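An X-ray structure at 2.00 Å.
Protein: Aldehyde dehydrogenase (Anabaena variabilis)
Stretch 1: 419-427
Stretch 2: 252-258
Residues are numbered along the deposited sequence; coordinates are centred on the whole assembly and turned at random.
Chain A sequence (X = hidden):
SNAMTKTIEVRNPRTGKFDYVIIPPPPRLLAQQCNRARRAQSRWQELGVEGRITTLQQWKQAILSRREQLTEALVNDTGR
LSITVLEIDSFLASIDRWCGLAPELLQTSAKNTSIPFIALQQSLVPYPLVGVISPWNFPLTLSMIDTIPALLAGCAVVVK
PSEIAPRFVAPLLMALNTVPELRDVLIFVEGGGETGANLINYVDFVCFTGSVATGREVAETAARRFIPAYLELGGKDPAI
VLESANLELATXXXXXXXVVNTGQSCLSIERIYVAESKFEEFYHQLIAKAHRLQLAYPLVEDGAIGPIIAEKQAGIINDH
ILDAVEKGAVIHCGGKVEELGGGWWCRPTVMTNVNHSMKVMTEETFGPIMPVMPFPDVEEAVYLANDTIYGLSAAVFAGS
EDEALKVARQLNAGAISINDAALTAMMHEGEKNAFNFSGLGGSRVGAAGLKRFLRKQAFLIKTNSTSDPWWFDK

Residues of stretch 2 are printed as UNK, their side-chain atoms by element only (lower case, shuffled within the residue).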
# COMPACT_ATOMS: atom_id res chain seq x y z
N ASN A 419 15.37 -8.53 24.84
CA ASN A 419 15.57 -9.50 25.95
C ASN A 419 14.68 -10.70 25.84
O ASN A 419 14.45 -11.39 26.80
CB ASN A 419 15.47 -8.78 27.29
CG ASN A 419 16.64 -7.86 27.46
OD1 ASN A 419 17.69 -8.12 26.89
ND2 ASN A 419 16.48 -6.78 28.21
N ASP A 420 14.26 -10.96 24.61
CA ASP A 420 13.50 -12.13 24.21
C ASP A 420 13.69 -12.34 22.72
O ASP A 420 14.35 -11.52 22.05
CB ASP A 420 12.04 -11.90 24.53
CG ASP A 420 11.31 -13.17 24.86
OD1 ASP A 420 11.68 -14.25 24.32
OD2 ASP A 420 10.33 -13.06 25.65
N ALA A 421 13.15 -13.44 22.17
CA ALA A 421 13.28 -13.71 20.73
C ALA A 421 11.99 -14.19 20.15
O ALA A 421 11.21 -14.89 20.81
CB ALA A 421 14.38 -14.74 20.46
N ALA A 422 11.76 -13.80 18.89
CA ALA A 422 10.62 -14.20 18.10
C ALA A 422 9.27 -13.87 18.69
O ALA A 422 8.32 -14.65 18.53
CB ALA A 422 10.70 -15.71 17.80
N LEU A 423 9.16 -12.74 19.38
CA LEU A 423 7.91 -12.45 20.08
C LEU A 423 6.77 -12.28 19.16
O LEU A 423 5.63 -12.63 19.54
CB LEU A 423 8.04 -11.26 21.03
CG LEU A 423 8.81 -11.60 22.28
CD1 LEU A 423 9.21 -10.36 23.03
CD2 LEU A 423 7.99 -12.54 23.17
N THR A 424 7.03 -11.88 17.90
CA THR A 424 5.91 -11.72 16.97
C THR A 424 5.26 -13.03 16.61
O THR A 424 4.16 -13.05 16.12
CB THR A 424 6.23 -10.96 15.69
OG1 THR A 424 7.17 -11.71 14.90
CG2 THR A 424 6.80 -9.60 16.05
N ALA A 425 5.92 -14.13 16.88
CA ALA A 425 5.26 -15.42 16.72
C ALA A 425 4.17 -15.65 17.79
O ALA A 425 3.21 -16.37 17.57
CB ALA A 425 6.31 -16.54 16.67
N MSE A 426 4.25 -14.99 18.95
CA MSE A 426 3.29 -15.24 20.05
C MSE A 426 2.35 -14.10 20.25
O MSE A 426 1.42 -14.19 21.00
CB MSE A 426 4.03 -15.50 21.36
CG MSE A 426 4.77 -16.81 21.22
SE MSE A 426 3.53 -18.34 20.96
CE MSE A 426 2.28 -18.03 22.45
N MSE A 427 2.59 -12.98 19.58
CA MSE A 427 1.82 -11.80 19.84
C MSE A 427 1.56 -11.05 18.60
O MSE A 427 2.38 -10.97 17.73
CB MSE A 427 2.67 -10.82 20.57
CG MSE A 427 3.11 -11.54 21.79
SE MSE A 427 4.28 -10.21 22.54
CE MSE A 427 2.81 -9.08 23.26
N UNK A 252 17.56 -19.98 26.38
CA UNK A 252 16.24 -20.58 26.23
C UNK A 252 15.42 -19.85 25.12
O UNK A 252 14.72 -20.50 24.33
o UNK A 252 16.05 -21.35 28.58
c UNK A 252 15.44 -20.56 27.55
N UNK A 253 15.49 -18.52 25.06
CA UNK A 253 14.67 -17.78 24.11
C UNK A 253 15.12 -18.06 22.67
O UNK A 253 14.28 -18.24 21.78
c UNK A 253 14.76 -16.30 24.39
N UNK A 254 16.43 -18.08 22.46
CA UNK A 254 17.01 -18.25 21.11
C UNK A 254 16.79 -19.70 20.64
O UNK A 254 16.45 -19.94 19.48
c UNK A 254 18.47 -17.83 21.08
c UNK A 254 19.85 -15.71 21.53
c UNK A 254 19.21 -18.41 19.87
c UNK A 254 18.53 -16.29 21.14
N UNK A 255 16.89 -20.65 21.56
CA UNK A 255 16.59 -22.03 21.18
C UNK A 255 15.15 -22.17 20.70
O UNK A 255 14.88 -22.76 19.64
c UNK A 255 17.27 -25.00 20.96
c UNK A 255 16.53 -25.21 23.39
c UNK A 255 16.89 -22.97 22.36
c UNK A 255 16.46 -24.41 22.11
N UNK A 256 14.22 -21.62 21.46
CA UNK A 256 12.80 -21.68 21.09
C UNK A 256 12.56 -20.96 19.76
O UNK A 256 11.94 -21.48 18.84
c UNK A 256 7.36 -20.04 20.43
c UNK A 256 10.47 -21.23 21.84
c UNK A 256 8.39 -20.77 21.01
c UNK A 256 9.91 -18.88 20.93
c UNK A 256 8.89 -18.15 20.34
c UNK A 256 9.67 -22.35 21.91
c UNK A 256 9.68 -20.22 21.24
c UNK A 256 7.62 -18.73 20.09
c UNK A 256 11.91 -21.13 22.21
n UNK A 256 8.42 -22.07 21.43
N UNK A 257 13.09 -19.77 19.66
CA UNK A 257 12.94 -19.00 18.46
C UNK A 257 13.54 -19.67 17.25
O UNK A 257 12.98 -19.54 16.18
N UNK A 258 14.65 -20.40 17.43
CA UNK A 258 15.30 -21.07 16.27
C UNK A 258 14.71 -22.41 15.87
O UNK A 258 14.84 -22.79 14.73
c UNK A 258 16.77 -21.23 16.51

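Stretch 2 is one stretch of a longer helix, and stretch 1 is an irregular segment that lies against it.

Position 252 has two side-chain atoms, one carbon and then one oxygen. They reach nothing on stretch 1. A short unbranched C-O side chain is serine, so this is Ser252. Its hydroxyl is hydrogen-bonded elsewhere in the structure.

Position 253 has a single side-chain carbon. That carbon points toward stretch 1 and lies 4.2 Å from CB of Ala421. It also comes within 3.7 Å of OD1 of Asp420. One carbon alone means alanine: Ala253.

Position 254 has four carbons. The fork is at the first, and one arm is two carbons long. The CA-to-CB bond points away from stretch 1, and one carbon still comes to 4.5 Å from CB of Ala421. A beta-branched side chain of this make-up is isoleucine. In Ile254 the atom in question is CG1.

Position 255 also has four carbons, but the fork is at the second. It is out of reach of stretch 1. The later fork gives leucine, Leu255, with chi1 t and chi2 p.

Position 256 has one carbon followed by fused five- and six-membered rings holding eight carbons and one nitrogen. Only tryptophan has this indole system. The CA-to-CB bond of Trp256 points sideways to stretch 1, but the end of the side chain comes nearer to it. CZ3 is 4.0 Å from CB of Ala422 and 4.0 Å from O of Ala421, which sits at the ring edge. CH2 is 3.6 Å from CG of Met426 and 4.3 Å from CB of Ala425.

Position 257 has no side-chain atoms, so it is Gly257. Its CA lies 4.0 Å from CB of Ala422. An ideal CB here would be 3.5 Å from CB of Ala421, a tight fit.

Position 258 has one carbon, directed away from stretch 1. It is Ala258.

The contact works by packing, with no hydrogen bond across it. Ala421 and Ala422 point their methyls at the helix, where Ala253 and Gly257 offer little bulk. The backbones can therefore come close: CA of Ala422 is 5.3 Å from CA of Gly257. Within stretch 1, N of Ala421 donates a hydrogen bond to OD1 of Asp420 at 2.7 Å, a local link beside this packing. Trp256 extends the contact to Met426, a selenomethionine whose SE lies obliquely 5.2 Å from the centroid of the six-membered ring of Trp256.

Stretch 2 (252-258) SAILWGA
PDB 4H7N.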